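Local coordinates for protein Obg-like ATPase 1 (Schizosaccharomyces pombe, PDB 1NI3) that hydrolyses ATP, and GTP less efficiently, with magnesium as cofactor, and negatively regulates the G2/M transition of the cell cycle, at residues I336-D339 with F340-F344. Residues are numbered along the deposited sequence; the frame is centred on the assembly and turned at random.
Sequences IHTD and FEKAF
I336 meets F340 in the turn between helix 329-336 and the short helix 338-342 of the TGS domain, a ubiquitin-like fold. The CG2 methyl of its beta-branched side chain lies at the edge of the F340 ring, 3.5 Å from CE1; a branched apolar chain suits the place because it can touch this phenyl and also Y310 and T312 of strand 307-312. H337, in an extended conformation, lies side by side with F340, the two side chains pointing the same way and their ring planes oblique at 45°; its CD2 comes 3.5 Å from F340 CE1. With chi1 at -78°, CG of F340 sits beside its own backbone N, which directs the ring back toward these two residues; W387 meets that ring too, so a broad aromatic suits the place. The carbonyl of H337 accepts a weak bond from F340 N. T338 is exposed; its O takes E341 N at 3.0 Å, from above the carbonyl plane, and K342 N weakly, while its side chain lies beside that of K342, T338 CG2 4.1 Å from K342 CE. The exposed position of D339 suits a charged side chain that solvent can reach; D339 O receives A343 N, an i to i+4 bond, at 2.8 Å with a C=O...N angle of 164°.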
loop_
_atom_site.group_PDB
_atom_site.type_symbol
_atom_site.label_atom_id
_atom_site.label_comp_id
_atom_site.label_asym_id
_atom_site.label_seq_id
_atom_site.Cartn_x
_atom_site.Cartn_y
_atom_site.Cartn_z
ATOM N N ILE A 336 -7.584 -4.297 -19.247
ATOM C CA ILE A 336 -8.782 -3.673 -19.793
ATOM C C ILE A 336 -9.801 -4.701 -20.265
ATOM O O ILE A 336 -10.934 -4.740 -19.780
ATOM C CB ILE A 336 -8.420 -2.746 -20.963
ATOM C CG1 ILE A 336 -7.475 -1.655 -20.469
ATOM C CG2 ILE A 336 -9.679 -2.143 -21.569
ATOM C CD1 ILE A 336 -7.149 -0.615 -21.493
ATOM N N HIS A 337 -9.397 -5.523 -21.224
ATOM C CA HIS A 337 -10.259 -6.570 -21.757
ATOM C C HIS A 337 -9.419 -7.832 -21.909
ATOM O O HIS A 337 -8.338 -7.801 -22.505
ATOM C CB HIS A 337 -10.846 -6.171 -23.120
ATOM C CG HIS A 337 -11.847 -5.051 -23.050
ATOM N ND1 HIS A 337 -12.894 -5.037 -22.153
ATOM C CD2 HIS A 337 -11.977 -3.923 -23.793
ATOM C CE1 HIS A 337 -13.626 -3.953 -22.344
ATOM N NE2 HIS A 337 -13.091 -3.260 -23.334
ATOM N N THR A 338 -9.916 -8.935 -21.355
ATOM C CA THR A 338 -9.227 -10.222 -21.401
ATOM C C THR A 338 -8.721 -10.554 -22.802
ATOM O O THR A 338 -7.588 -11.014 -22.967
ATOM C CB THR A 338 -10.158 -11.351 -20.940
ATOM O OG1 THR A 338 -10.877 -10.932 -19.774
ATOM C CG2 THR A 338 -9.349 -12.599 -20.612
ATOM N N ASP A 339 -9.568 -10.313 -23.801
ATOM C CA ASP A 339 -9.223 -10.580 -25.193
ATOM C C ASP A 339 -7.878 -9.970 -25.567
ATOM O O ASP A 339 -7.031 -10.637 -26.160
ATOM C CB ASP A 339 -10.294 -10.024 -26.135
ATOM C CG ASP A 339 -11.666 -10.611 -25.873
ATOM O OD1 ASP A 339 -11.796 -11.853 -25.872
ATOM O OD2 ASP A 339 -12.619 -9.827 -25.676
ATOM N N PHE A 340 -7.694 -8.698 -25.227
ATOM C CA PHE A 340 -6.460 -7.979 -25.528
ATOM C C PHE A 340 -5.219 -8.842 -25.340
ATOM O O PHE A 340 -4.291 -8.796 -26.154
ATOM C CB PHE A 340 -6.343 -6.741 -24.639
ATOM C CG PHE A 340 -7.199 -5.591 -25.079
ATOM C CD1 PHE A 340 -7.741 -4.722 -24.144
ATOM C CD2 PHE A 340 -7.456 -5.370 -26.431
ATOM C CE1 PHE A 340 -8.521 -3.648 -24.543
ATOM C CE2 PHE A 340 -8.236 -4.296 -26.840
ATOM C CZ PHE A 340 -8.772 -3.437 -25.892
ATOM N N GLU A 341 -5.203 -9.629 -24.266
ATOM C CA GLU A 341 -4.064 -10.484 -23.981
ATOM C C GLU A 341 -4.071 -11.704 -24.880
ATOM O O GLU A 341 -3.064 -12.018 -25.506
ATOM C CB GLU A 341 -4.077 -10.923 -22.514
ATOM C CG GLU A 341 -2.738 -11.481 -22.044
ATOM C CD GLU A 341 -2.738 -11.878 -20.584
ATOM O OE1 GLU A 341 -1.644 -12.204 -20.069
ATOM O OE2 GLU A 341 -3.825 -11.876 -19.957
ATOM N N LYS A 342 -5.212 -12.388 -24.934
ATOM C CA LYS A 342 -5.369 -13.592 -25.746
ATOM C C LYS A 342 -4.989 -13.342 -27.202
ATOM O O LYS A 342 -4.029 -13.923 -27.720
ATOM C CB LYS A 342 -6.816 -14.099 -25.680
ATOM C CG LYS A 342 -7.215 -14.642 -24.309
ATOM C CD LYS A 342 -8.594 -15.305 -24.316
ATOM C CE LYS A 342 -8.925 -15.899 -22.949
ATOM N NZ LYS A 342 -10.180 -16.702 -22.960
ATOM N N ALA A 343 -5.751 -12.469 -27.853
ATOM C CA ALA A 343 -5.523 -12.120 -29.251
ATOM C C ALA A 343 -4.368 -11.134 -29.413
ATOM O O ALA A 343 -4.338 -10.364 -30.372
ATOM C CB ALA A 343 -6.797 -11.526 -29.842
ATOM N N PHE A 344 -3.414 -11.165 -28.489
ATOM C CA PHE A 344 -2.301 -10.236 -28.566
ATOM C C PHE A 344 -1.170 -10.691 -29.462
ATOM O O PHE A 344 -0.867 -11.883 -29.569
ATOM C CB PHE A 344 -1.737 -9.947 -27.179
ATOM C CG PHE A 344 -0.764 -8.802 -27.147
ATOM C CD1 PHE A 344 -1.219 -7.491 -27.113
ATOM C CD2 PHE A 344 0.607 -9.033 -27.140
ATOM C CE1 PHE A 344 -0.322 -6.421 -27.069
ATOM C CE2 PHE A 344 1.518 -7.973 -27.096
ATOM C CZ PHE A 344 1.052 -6.664 -27.059
#